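Local coordinates for sigma regulatory family protein-PP2C phosphatase (PDB 6MAB) that probably senses small molecules such as TCA cycle intermediates through this periplasmic domain and relays the signal to the remainder of a membrane-bound, phosphatase-like regulator, at residues I36-L41 and L146-D151; T71-S76 and Q125-L130; Y154-L159 and T170-K175; L180-S185 and L257-K262. All coordinates share one frame; numbering follows the deposited sequence.

Contact 1. Residues I36-L41 and L146-D151; sequences IDILAL and LYTLSD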
loop_
_atom_site.group_PDB
_atom_site.type_symbol
_atom_site.label_atom_id
_atom_site.label_comp_id
_atom_site.label_asym_id
_atom_site.label_seq_id
_atom_site.Cartn_x
_atom_site.Cartn_y
_atom_site.Cartn_z
ATOM N N ILE A 36 15.112 0.414 -6.581
ATOM C CA ILE A 36 16.432 0.464 -7.189
ATOM C C ILE A 36 17.359 1.340 -6.367
ATOM O O ILE A 36 18.521 0.985 -6.123
ATOM C CB ILE A 36 16.331 0.958 -8.637
ATOM C CG1 ILE A 36 15.715 -0.138 -9.497
ATOM C CG2 ILE A 36 17.722 1.336 -9.160
ATOM C CD1 ILE A 36 15.620 0.270 -11.003
ATOM N N ASP A 37 16.877 2.522 -5.972
ATOM C CA ASP A 37 17.725 3.466 -5.253
ATOM C C ASP A 37 18.094 2.933 -3.874
ATOM O O ASP A 37 19.221 3.133 -3.409
ATOM C CB ASP A 37 17.039 4.832 -5.134
ATOM C CG ASP A 37 17.016 5.603 -6.446
ATOM O OD1 ASP A 37 17.799 5.256 -7.346
ATOM O OD2 ASP A 37 16.218 6.561 -6.559
ATOM N N ILE A 38 17.150 2.257 -3.200
ATOM C CA ILE A 38 17.426 1.674 -1.896
ATOM C C ILE A 38 18.451 0.549 -2.000
ATOM O O ILE A 38 19.382 0.479 -1.189
ATOM C CB ILE A 38 16.110 1.195 -1.256
ATOM C CG1 ILE A 38 15.238 2.404 -0.928
ATOM C CG2 ILE A 38 16.396 0.407 0.013
ATOM C CD1 ILE A 38 13.823 2.030 -0.587
ATOM N N LEU A 39 18.321 -0.332 -3.005
ATOM C CA LEU A 39 19.305 -1.401 -3.172
ATOM C C LEU A 39 20.675 -0.818 -3.497
ATOM O O LEU A 39 21.707 -1.257 -2.960
ATOM C CB LEU A 39 18.867 -2.378 -4.263
ATOM C CG LEU A 39 19.850 -3.507 -4.638
ATOM C CD1 LEU A 39 20.061 -4.436 -3.457
ATOM C CD2 LEU A 39 19.364 -4.310 -5.829
ATOM N N ALA A 40 20.705 0.182 -4.366
ATOM C CA ALA A 40 21.975 0.792 -4.734
ATOM C C ALA A 40 22.653 1.435 -3.530
ATOM O O ALA A 40 23.882 1.361 -3.392
ATOM C CB ALA A 40 21.753 1.832 -5.829
ATOM N N LEU A 41 21.876 2.109 -2.674
ATOM C CA LEU A 41 22.428 2.723 -1.471
ATOM C C LEU A 41 22.969 1.656 -0.539
ATOM O O LEU A 41 24.105 1.738 -0.070
ATOM C CB LEU A 41 21.351 3.549 -0.743
ATOM C CG LEU A 41 21.765 4.186 0.594
ATOM C CD1 LEU A 41 22.961 5.125 0.377
ATOM C CD2 LEU A 41 20.568 4.922 1.222
ATOM N N LEU A 146 16.056 -8.036 -0.218
ATOM C CA LEU A 146 16.204 -6.820 0.581
ATOM C C LEU A 146 14.802 -6.305 0.884
ATOM O O LEU A 146 14.048 -5.937 -0.031
ATOM C CB LEU A 146 17.023 -5.767 -0.154
ATOM C CG LEU A 146 17.243 -4.480 0.649
ATOM C CD1 LEU A 146 18.031 -4.763 1.917
ATOM C CD2 LEU A 146 17.983 -3.437 -0.179
ATOM N N TYR A 147 14.437 -6.339 2.170
ATOM C CA TYR A 147 13.101 -6.074 2.667
ATOM C C TYR A 147 13.121 -4.765 3.453
ATOM O O TYR A 147 13.886 -4.636 4.411
ATOM C CB TYR A 147 12.702 -7.255 3.546
ATOM C CG TYR A 147 11.349 -7.201 4.224
ATOM C CD1 TYR A 147 11.181 -6.539 5.421
ATOM C CD2 TYR A 147 10.257 -7.873 3.685
ATOM C CE1 TYR A 147 9.930 -6.515 6.066
ATOM C CE2 TYR A 147 9.011 -7.853 4.320
ATOM C CZ TYR A 147 8.866 -7.181 5.508
ATOM O OH TYR A 147 7.645 -7.166 6.159
ATOM N N THR A 148 12.305 -3.789 3.045
ATOM C CA THR A 148 12.225 -2.524 3.768
ATOM C C THR A 148 10.774 -2.157 4.078
ATOM O O THR A 148 9.842 -2.443 3.304
ATOM C CB THR A 148 12.905 -1.360 3.041
ATOM O OG1 THR A 148 12.334 -1.199 1.757
ATOM C CG2 THR A 148 14.399 -1.605 2.893
ATOM N N LEU A 149 10.613 -1.542 5.251
ATOM C CA LEU A 149 9.359 -0.980 5.739
ATOM C C LEU A 149 9.569 0.498 6.042
ATOM O O LEU A 149 10.477 0.850 6.804
ATOM C CB LEU A 149 8.896 -1.691 7.012
ATOM C CG LEU A 149 8.689 -3.200 6.973
ATOM C CD1 LEU A 149 8.311 -3.710 8.366
ATOM C CD2 LEU A 149 7.630 -3.616 5.951
ATOM N N SER A 150 8.737 1.346 5.446
ATOM C CA SER A 150 8.798 2.793 5.597
ATOM C C SER A 150 7.418 3.338 5.982
ATOM O O SER A 150 6.408 3.014 5.338
ATOM C CB SER A 150 9.307 3.421 4.257
ATOM O OG SER A 150 9.061 4.804 4.181
ATOM N N ASP A 151 7.362 4.157 7.040
ATOM C CA ASP A 151 6.094 4.781 7.410
ATOM C C ASP A 151 5.677 5.747 6.305
ATOM O O ASP A 151 6.456 6.625 5.916
ATOM C CB ASP A 151 6.235 5.511 8.735
ATOM C CG ASP A 151 4.902 5.843 9.371
ATOM O OD1 ASP A 151 3.925 6.085 8.643
ATOM O OD2 ASP A 151 4.837 5.870 10.625
#
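Ile38 and Leu39 of helix 35-45 rest on Leu146 and Thr148, which project from one face of strand 142-151. The two segments run askew, their axes approaching to 10.1 Å at an angle of 115° between N-to-C directions, and the touching surface is formed mostly by methyl groups.

One group of contacts centres on Leu146. Its methyl CD2 presses on the helix backbone itself, 3.9 Å from Leu39 CA, and at the same time meets Leu39 CD1 at 4.0 Å. With CG anti to the backbone N (chi1 175°), Leu39 carries CD1 to the strand. The same Leu146 CD2 also lies 4.2 Å from Ile38 CG2, so one methyl touches two successive helix residues.

The second group is branch against branch. Ile38 CG2 touches Thr148 CG2 at 4.0 Å. With chi1 at 57°, the threonine places OG1 between its own N and carbonyl carbon and presents the methyl to the helix. The Ile38 side chain also serves further neighbours, Tyr72 and Leu130.

Backbone bonds hold the strand on both sides: Leu146 and Thr148 pair with Thr132 and Leu130, while Tyr147 and Leu149 pair with Ser76 and Glu74. The helix thus covers the central strand of the five-stranded sheet. With no hydrogen bond or charge pair joining the two segments, they are held to each other by apolar contact alone, not by directional bonds.

Contact 2. Residues T71-S76 and Q125-L130; sequences TYKEIS and QVLAVL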
loop_
_atom_site.group_PDB
_atom_site.type_symbol
_atom_site.label_atom_id
_atom_site.label_comp_id
_atom_site.label_asym_id
_atom_site.label_seq_id
_atom_site.Cartn_x
_atom_site.Cartn_y
_atom_site.Cartn_z
ATOM N N THR A 71 15.440 6.385 9.566
ATOM C CA THR A 71 14.764 6.640 8.302
ATOM C C THR A 71 13.893 5.495 7.809
ATOM O O THR A 71 13.043 5.722 6.938
ATOM C CB THR A 71 15.796 7.008 7.224
ATOM O OG1 THR A 71 16.776 5.965 7.097
ATOM C CG2 THR A 71 16.486 8.303 7.614
ATOM N N TYR A 72 14.062 4.289 8.333
ATOM C CA TYR A 72 13.220 3.154 7.993
ATOM C C TYR A 72 12.684 2.533 9.268
ATOM O O TYR A 72 13.371 2.511 10.291
ATOM C CB TYR A 72 14.001 2.109 7.204
ATOM C CG TYR A 72 14.323 2.582 5.822
ATOM C CD1 TYR A 72 13.420 2.401 4.793
ATOM C CD2 TYR A 72 15.501 3.256 5.551
ATOM C CE1 TYR A 72 13.690 2.844 3.523
ATOM C CE2 TYR A 72 15.784 3.700 4.270
ATOM C CZ TYR A 72 14.871 3.487 3.268
ATOM O OH TYR A 72 15.101 3.940 1.998
ATOM N N LYS A 73 11.451 2.031 9.217
ATOM C CA LYS A 73 11.011 1.186 10.315
ATOM C C LYS A 73 11.823 -0.098 10.349
ATOM O O LYS A 73 12.128 -0.610 11.430
ATOM C CB LYS A 73 9.517 0.889 10.195
ATOM C CG LYS A 73 9.017 -0.093 11.267
ATOM C CD LYS A 73 7.522 -0.376 11.151
ATOM C CE LYS A 73 7.052 -1.293 12.274
ATOM N NZ LYS A 73 6.683 -0.501 13.464
ATOM N N GLU A 74 12.209 -0.605 9.181
ATOM C CA GLU A 74 13.005 -1.819 9.089
ATOM C C GLU A 74 13.690 -1.858 7.741
ATOM O O GLU A 74 13.052 -1.622 6.711
ATOM C CB GLU A 74 12.125 -3.074 9.245
ATOM C CG GLU A 74 12.878 -4.406 9.120
ATOM C CD GLU A 74 11.976 -5.615 9.365
ATOM O OE1 GLU A 74 10.999 -5.454 10.116
ATOM O OE2 GLU A 74 12.237 -6.714 8.811
ATOM N N ILE A 75 14.972 -2.187 7.742
ATOM C CA ILE A 75 15.613 -2.696 6.543
ATOM C C ILE A 75 16.292 -4.015 6.898
ATOM O O ILE A 75 17.047 -4.087 7.874
ATOM C CB ILE A 75 16.607 -1.677 5.953
ATOM C CG1 ILE A 75 17.310 -2.293 4.764
ATOM C CG2 ILE A 75 17.616 -1.245 6.987
ATOM C CD1 ILE A 75 17.977 -1.259 3.897
ATOM N N SER A 76 15.980 -5.072 6.132
ATOM C CA SER A 76 16.428 -6.427 6.435
ATOM C C SER A 76 16.966 -7.132 5.195
ATOM O O SER A 76 16.400 -7.020 4.112
ATOM C CB SER A 76 15.283 -7.275 7.012
ATOM O OG SER A 76 14.880 -6.784 8.274
ATOM N N GLN A 125 -1.017 3.091 11.377
ATOM C CA GLN A 125 0.235 3.150 10.618
ATOM C C GLN A 125 0.134 2.282 9.366
ATOM O O GLN A 125 -0.132 1.076 9.441
ATOM C CB GLN A 125 1.414 2.716 11.487
ATOM C CG GLN A 125 2.761 2.732 10.745
ATOM C CD GLN A 125 3.928 2.318 11.609
ATOM O OE1 GLN A 125 3.974 1.202 12.118
ATOM N NE2 GLN A 125 4.891 3.217 11.774
ATOM N N VAL A 126 0.352 2.903 8.219
ATOM C CA VAL A 126 0.440 2.212 6.942
ATOM C C VAL A 126 1.879 2.287 6.462
ATOM O O VAL A 126 2.502 3.355 6.496
ATOM C CB VAL A 126 -0.526 2.826 5.919
ATOM C CG1 VAL A 126 -0.312 2.255 4.546
ATOM C CG2 VAL A 126 -1.946 2.570 6.362
ATOM N N LEU A 127 2.394 1.156 6.005
ATOM C CA LEU A 127 3.791 1.005 5.649
ATOM C C LEU A 127 3.936 0.740 4.162
ATOM O O LEU A 127 3.146 0.003 3.569
ATOM C CB LEU A 127 4.413 -0.149 6.399
ATOM C CG LEU A 127 4.390 -0.063 7.921
ATOM C CD1 LEU A 127 4.805 -1.386 8.560
ATOM C CD2 LEU A 127 5.288 1.076 8.366
ATOM N N ALA A 128 4.961 1.345 3.571
ATOM C CA ALA A 128 5.429 0.938 2.262
ATOM C C ALA A 128 6.322 -0.273 2.443
ATOM O O ALA A 128 7.360 -0.189 3.105
ATOM C CB ALA A 128 6.205 2.075 1.619
ATOM N N VAL A 129 5.911 -1.386 1.860
ATOM C CA VAL A 129 6.628 -2.650 1.938
ATOM C C VAL A 129 7.313 -2.837 0.600
ATOM O O VAL A 129 6.641 -3.044 -0.414
ATOM C CB VAL A 129 5.683 -3.813 2.235
ATOM C CG1 VAL A 129 6.454 -5.113 2.358
ATOM C CG2 VAL A 129 4.859 -3.525 3.499
ATOM N N LEU A 130 8.633 -2.759 0.608
ATOM C CA LEU A 130 9.447 -2.912 -0.592
ATOM C C LEU A 130 10.290 -4.173 -0.464
ATOM O O LEU A 130 10.944 -4.389 0.559
ATOM C CB LEU A 130 10.342 -1.702 -0.797
ATOM C CG LEU A 130 9.694 -0.565 -1.571
ATOM C CD1 LEU A 130 8.465 -0.012 -0.860
ATOM C CD2 LEU A 130 10.694 0.548 -1.841
#
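A classic beta bulge, in which Lys73 and Glu74 both face Leu149, lies at the start of strand 74-80, and from it the Lys73 side chain reaches past strand 142-151 to Gln125 and Leu127. The lysine reaches that far because it is fully extended from chi1 (175°) through chi3. Its CD sits 3.9 Å from Leu127 CD1 and equally 3.9 Å from Leu127 CD2, the aliphatic chain lying at about a right angle across the leucine fork. A turn at chi4 (87°) then brings NZ to 3.5 Å from Gln125 OE1, a weak hydrogen bond. The amide of Gln125 has a stronger partner elsewhere: NE2 bonds to Asp151 OD2, which probably steadies the amide with OE1 on the lysine's side.

Glu74, the other bulge residue, is firmly held. Its OE2 accepts Ser76 OG at 2.7 Å, on the anti side and 24° out of the carboxylate plane, and also bonds Tyr101 OH, while OE1 forms a salt bridge with Arg93. Lys73 and Gln125 sit just ahead of strands 74-80 and 126-135, which flank 142-151; the antiparallel 2-1-5-4-3 order is consistent with a PAS-like sensor sheet.

Contact 3. Residues Y154-L159 and T170-K175; sequences YLLNGL and TAILSK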
loop_
_atom_site.group_PDB
_atom_site.type_symbol
_atom_site.label_atom_id
_atom_site.label_comp_id
_atom_site.label_asym_id
_atom_site.label_seq_id
_atom_site.Cartn_x
_atom_site.Cartn_y
_atom_site.Cartn_z
ATOM N N TYR A 154 4.346 10.538 5.900
ATOM C CA TYR A 154 4.865 11.735 5.237
ATOM C C TYR A 154 4.272 11.927 3.840
ATOM O O TYR A 154 4.291 13.051 3.312
ATOM C CB TYR A 154 6.398 11.672 5.162
ATOM C CG TYR A 154 6.916 10.705 4.124
ATOM C CD1 TYR A 154 6.937 9.337 4.346
ATOM C CD2 TYR A 154 7.388 11.179 2.902
ATOM C CE1 TYR A 154 7.423 8.460 3.373
ATOM C CE2 TYR A 154 7.879 10.324 1.944
ATOM C CZ TYR A 154 7.897 8.967 2.178
ATOM O OH TYR A 154 8.372 8.108 1.204
ATOM N N LEU A 155 3.721 10.874 3.246
ATOM C CA LEU A 155 2.986 10.960 1.988
ATOM C C LEU A 155 1.491 11.041 2.194
ATOM O O LEU A 155 0.829 11.944 1.686
ATOM C CB LEU A 155 3.271 9.740 1.132
ATOM C CG LEU A 155 4.666 9.629 0.553
ATOM C CD1 LEU A 155 4.898 8.185 0.140
ATOM C CD2 LEU A 155 4.797 10.593 -0.641
ATOM N N LEU A 156 0.937 10.098 2.956
ATOM C CA LEU A 156 -0.507 10.016 3.044
ATOM C C LEU A 156 -1.135 11.156 3.838
ATOM O O LEU A 156 -2.274 11.541 3.534
ATOM C CB LEU A 156 -0.919 8.673 3.639
ATOM C CG LEU A 156 -0.566 7.484 2.759
ATOM C CD1 LEU A 156 -1.227 6.217 3.299
ATOM C CD2 LEU A 156 -0.946 7.686 1.278
ATOM N N ASN A 157 -0.468 11.694 4.873
ATOM C CA ASN A 157 -1.069 12.809 5.599
ATOM C C ASN A 157 -1.423 13.937 4.643
ATOM O O ASN A 157 -2.528 14.485 4.698
ATOM C CB ASN A 157 -0.145 13.325 6.701
ATOM C CG ASN A 157 -0.031 12.358 7.859
ATOM O OD1 ASN A 157 -0.688 11.317 7.871
ATOM N ND2 ASN A 157 0.846 12.665 8.809
ATOM N N GLY A 158 -0.502 14.279 3.744
ATOM C CA GLY A 158 -0.778 15.350 2.800
ATOM C C GLY A 158 -1.760 14.953 1.710
ATOM O O GLY A 158 -2.616 15.753 1.321
ATOM N N LEU A 159 -1.628 13.734 1.177
ATOM C CA LEU A 159 -2.513 13.301 0.097
ATOM C C LEU A 159 -3.941 13.068 0.570
ATOM O O LEU A 159 -4.886 13.193 -0.223
ATOM C CB LEU A 159 -1.967 12.047 -0.557
ATOM C CG LEU A 159 -0.683 12.207 -1.375
ATOM C CD1 LEU A 159 -0.215 10.848 -1.872
ATOM C CD2 LEU A 159 -0.896 13.133 -2.560
ATOM N N THR A 170 -9.923 11.164 0.276
ATOM C CA THR A 170 -9.182 10.064 -0.334
ATOM C C THR A 170 -9.152 8.864 0.604
ATOM O O THR A 170 -9.027 9.015 1.820
ATOM C CB THR A 170 -7.732 10.483 -0.657
ATOM O OG1 THR A 170 -7.741 11.657 -1.469
ATOM C CG2 THR A 170 -6.952 9.355 -1.368
ATOM N N ALA A 171 -9.221 7.670 0.024
ATOM C CA ALA A 171 -9.010 6.420 0.745
ATOM C C ALA A 171 -8.056 5.554 -0.066
ATOM O O ALA A 171 -8.168 5.475 -1.290
ATOM C CB ALA A 171 -10.301 5.675 0.982
ATOM N N ILE A 172 -7.100 4.944 0.627
ATOM C CA ILE A 172 -6.180 3.979 0.038
ATOM C C ILE A 172 -6.761 2.592 0.257
ATOM O O ILE A 172 -7.069 2.222 1.404
ATOM C CB ILE A 172 -4.786 4.089 0.671
ATOM C CG1 ILE A 172 -4.245 5.516 0.549
ATOM C CG2 ILE A 172 -3.825 3.049 0.082
ATOM C CD1 ILE A 172 -4.099 6.038 -0.861
ATOM N N LEU A 173 -6.917 1.840 -0.835
ATOM C CA LEU A 173 -7.619 0.554 -0.849
ATOM C C LEU A 173 -6.648 -0.575 -1.130
ATOM O O LEU A 173 -5.887 -0.521 -2.098
ATOM C CB LEU A 173 -8.706 0.513 -1.932
ATOM C CG LEU A 173 -10.093 1.075 -1.698
ATOM C CD1 LEU A 173 -10.061 2.368 -0.922
ATOM C CD2 LEU A 173 -10.733 1.234 -3.068
ATOM N N SER A 174 -6.734 -1.636 -0.330
ATOM C CA SER A 174 -6.039 -2.868 -0.664
ATOM C C SER A 174 -6.695 -3.529 -1.876
ATOM O O SER A 174 -7.822 -3.209 -2.270
ATOM C CB SER A 174 -6.062 -3.821 0.528
ATOM O OG SER A 174 -7.332 -4.445 0.608
ATOM N N LYS A 175 -5.983 -4.501 -2.443
ATOM C CA LYS A 175 -6.435 -5.175 -3.657
ATOM C C LYS A 175 -7.800 -5.846 -3.484
ATOM O O LYS A 175 -8.625 -5.835 -4.413
ATOM C CB LYS A 175 -5.387 -6.207 -4.079
ATOM C CG LYS A 175 -5.652 -6.856 -5.431
ATOM C CD LYS A 175 -4.558 -7.854 -5.802
HETATM O O HOH W 1 -8.006 14.006 -0.070
#
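Helix 153-160 packs over strand 169-174 and comes closer toward its C-terminal end, the CA atoms of Leu156 and Ile172 being 8.8 Å apart and those of Leu159 and Thr170 only 7.4 Å. The apolar half of the contact is a leucine fork set against an isoleucine branch. Leu156 CD2 lies 4.0 Å from Ile172 CG1, and Leu156 CD1 is almost as near to that CG1, at 4.1 Å. Ile172 directs CG1 anti to its carbonyl carbon (chi1 -56°), which turns this methylene, not the branch methyl CG2, into the fork; its CD1 makes a looser touch with Leu156 CD2.

The other half is polar and rests on a backbone carbonyl. A water stands 3.2 Å from Leu159 O, to which it can donate, and 2.7 Å from Thr170 OG1, tying the last turn of the helix to the strand. Lys24 NZ of the long helix 2-31 also bonds Leu159 O, while the Leu159 side chain turns to Thr27 and Leu28 of that same helix. The lysine's positive charge would be expected to polarise the carbonyl further. The helix therefore meets the sheet in two different ways: by aliphatic packing at Leu156, and at Leu159 through a water that joins a helix carbonyl to a strand hydroxyl.

Contact 4. Residues L180-S185 and L257-K262; sequences LQATDS and LTYEEK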
loop_
_atom_site.group_PDB
_atom_site.type_symbol
_atom_site.label_atom_id
_atom_site.label_comp_id
_atom_site.label_asym_id
_atom_site.label_seq_id
_atom_site.Cartn_x
_atom_site.Cartn_y
_atom_site.Cartn_z
ATOM N N LEU A 180 -7.163 0.879 3.737
ATOM C CA LEU A 180 -6.019 0.925 4.639
ATOM C C LEU A 180 -6.013 2.206 5.461
ATOM O O LEU A 180 -5.656 2.191 6.647
ATOM C CB LEU A 180 -4.730 0.792 3.841
ATOM C CG LEU A 180 -4.561 -0.450 2.968
ATOM C CD1 LEU A 180 -3.164 -0.435 2.323
ATOM C CD2 LEU A 180 -4.774 -1.726 3.739
ATOM N N GLN A 181 -6.378 3.328 4.841
ATOM C CA GLN A 181 -6.369 4.620 5.499
ATOM C C GLN A 181 -7.179 5.587 4.655
ATOM O O GLN A 181 -7.102 5.553 3.418
ATOM C CB GLN A 181 -4.939 5.120 5.694
ATOM C CG GLN A 181 -4.827 6.303 6.595
ATOM C CD GLN A 181 -3.417 6.494 7.074
ATOM O OE1 GLN A 181 -2.660 7.268 6.497
ATOM N NE2 GLN A 181 -3.047 5.776 8.141
ATOM N N ALA A 182 -7.946 6.442 5.319
ATOM C CA ALA A 182 -8.759 7.423 4.614
ATOM C C ALA A 182 -8.768 8.754 5.350
ATOM O O ALA A 182 -8.499 8.834 6.557
ATOM C CB ALA A 182 -10.209 6.922 4.439
ATOM N N THR A 183 -9.136 9.804 4.609
ATOM C CA THR A 183 -9.353 11.119 5.201
ATOM C C THR A 183 -10.230 11.004 6.436
ATOM O O THR A 183 -9.959 11.611 7.473
ATOM C CB THR A 183 -10.022 12.043 4.184
ATOM O OG1 THR A 183 -9.219 12.085 2.979
ATOM C CG2 THR A 183 -10.221 13.445 4.778
ATOM N N ASP A 184 -11.310 10.256 6.306
ATOM C CA ASP A 184 -12.199 9.954 7.421
ATOM C C ASP A 184 -11.686 8.668 8.072
ATOM O O ASP A 184 -11.798 7.582 7.500
ATOM C CB ASP A 184 -13.633 9.823 6.915
ATOM C CG ASP A 184 -14.204 11.145 6.437
ATOM O OD1 ASP A 184 -14.400 12.053 7.277
ATOM O OD2 ASP A 184 -14.445 11.285 5.218
ATOM N N SER A 185 -11.091 8.799 9.259
ATOM C CA SER A 185 -10.491 7.657 9.938
ATOM C C SER A 185 -11.516 6.590 10.302
ATOM O O SER A 185 -11.140 5.434 10.533
ATOM C CB SER A 185 -9.761 8.140 11.195
ATOM O OG SER A 185 -9.486 7.063 12.067
ATOM N N LEU A 257 -9.335 5.548 -3.858
ATOM C CA LEU A 257 -10.721 5.997 -3.914
ATOM C C LEU A 257 -10.735 7.475 -3.558
ATOM O O LEU A 257 -10.373 7.839 -2.439
ATOM C CB LEU A 257 -11.597 5.205 -2.927
ATOM C CG LEU A 257 -13.006 5.772 -2.706
ATOM C CD1 LEU A 257 -13.911 5.623 -3.906
ATOM C CD2 LEU A 257 -13.627 5.059 -1.483
ATOM N N THR A 258 -11.123 8.345 -4.495
ATOM C CA THR A 258 -11.434 9.716 -4.099
ATOM C C THR A 258 -12.946 9.840 -3.927
ATOM O O THR A 258 -13.713 9.132 -4.574
ATOM C CB THR A 258 -10.918 10.720 -5.115
ATOM O OG1 THR A 258 -11.355 10.318 -6.407
ATOM C CG2 THR A 258 -9.391 10.768 -5.060
ATOM N N TYR A 259 -13.374 10.706 -3.014
ATOM C CA TYR A 259 -14.800 10.787 -2.726
ATOM C C TYR A 259 -15.116 12.167 -2.179
ATOM O O TYR A 259 -14.230 12.902 -1.724
ATOM C CB TYR A 259 -15.264 9.655 -1.764
ATOM C CG TYR A 259 -14.667 9.693 -0.345
ATOM C CD1 TYR A 259 -13.408 9.174 -0.090
ATOM C CD2 TYR A 259 -15.372 10.254 0.718
ATOM C CE1 TYR A 259 -12.839 9.218 1.191
ATOM C CE2 TYR A 259 -14.811 10.287 2.009
ATOM C CZ TYR A 259 -13.546 9.770 2.219
ATOM O OH TYR A 259 -12.962 9.812 3.477
ATOM N N GLU A 260 -16.402 12.503 -2.237
ATOM C CA GLU A 260 -16.895 13.820 -1.865
ATOM C C GLU A 260 -18.384 13.691 -1.583
ATOM O O GLU A 260 -19.055 12.805 -2.123
ATOM C CB GLU A 260 -16.642 14.830 -2.996
ATOM C CG GLU A 260 -17.161 16.233 -2.739
ATOM C CD GLU A 260 -16.567 16.883 -1.488
ATOM O OE1 GLU A 260 -16.925 16.478 -0.345
ATOM O OE2 GLU A 260 -15.742 17.817 -1.656
ATOM N N GLU A 261 -18.898 14.578 -0.735
ATOM C CA GLU A 261 -20.336 14.611 -0.513
ATOM C C GLU A 261 -21.070 14.840 -1.828
ATOM O O GLU A 261 -20.707 15.709 -2.616
ATOM C CB GLU A 261 -20.689 15.702 0.497
ATOM C CG GLU A 261 -20.097 15.447 1.865
ATOM C CD GLU A 261 -20.420 16.534 2.855
ATOM O OE1 GLU A 261 -21.539 17.081 2.801
ATOM O OE2 GLU A 261 -19.543 16.838 3.687
ATOM N N LYS A 262 -22.105 14.042 -2.069
ATOM C CA LYS A 262 -22.912 14.213 -3.269
ATOM C C LYS A 262 -23.438 15.642 -3.398
ATOM O O LYS A 262 -23.503 16.196 -4.505
ATOM C CB LYS A 262 -24.065 13.206 -3.239
ATOM C CG LYS A 262 -24.968 13.255 -4.438
ATOM C CD LYS A 262 -25.985 12.110 -4.401
ATOM C CE LYS A 262 -27.268 12.425 -5.107
ATOM N NZ LYS A 262 -28.258 11.327 -4.871
#
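Tyr259 reaches Asp184 across the C-terminal sheet, an antiparallel sheet of strand order 2-1-6-5-4-3 in which strand 169-174 separates 179-182 from 254-261; leaving out the short strand 224-225, the order is consistent with a PAS-like sheet. Its phenol donates to Asp184, with Tyr259 OH 2.7 Å from Asp184 OD2. The oxygen is approached on its anti side, 25° out of the carboxylate plane. Carboxylate and ring planes are 45° apart, although OD2 itself lies in the ring plane.

The same hydroxyl lies against the end of strand 179-182 and the turn after it. Thr183 CB stands 3.8 Å from Tyr259 OH, and Ala182 CB 4.1 Å from it. The tyrosine gets there with CG placed between its backbone N and carbonyl carbon (chi1 65°), which aims the ring at the turn.

Bonds farther out position the turn and the strand end before it. Thr183 OG1 bonds Leu160 O and Thr170 N, and Ala182 N bonds Asp188 OD1. The tyrosine, for its part, is packed by Lys169, Met242 and Leu187. Of these, Lys169, at the head of the intervening strand, also touches Thr183 and Asp184, so that one side chain lies against both partners of the hydrogen bond. The carboxylate does not meet the phenol through the hydroxyl alone: at the edge of the ring, Asp184 OD2 also comes within 3.4 Å of Tyr259 CE2.

Overall arrangement
Contacts 1 and 2 belong to the first sheet, where contact 1 uses strand 142-151 and contact 2 the elements beside it, 74-80 and 126-135; contacts 3 and 4 belong to the second and meet through strand 169-174. Contact 3 is the buried one, its centre about 8 Å from the centre of the chain; the others are partly buried. Helices cover sheets in contacts 1 and 3, through aliphatic groups, with water added in contact 3. The other two span an intervening strand, contact 2 by a lysine over a leucine with a weak bond to Gln125, contact 4 by a tyrosine hydrogen-bonded to Asp184. Val126 of contact 2 links the two modules, packing on Leu156, Leu180 and Gln181.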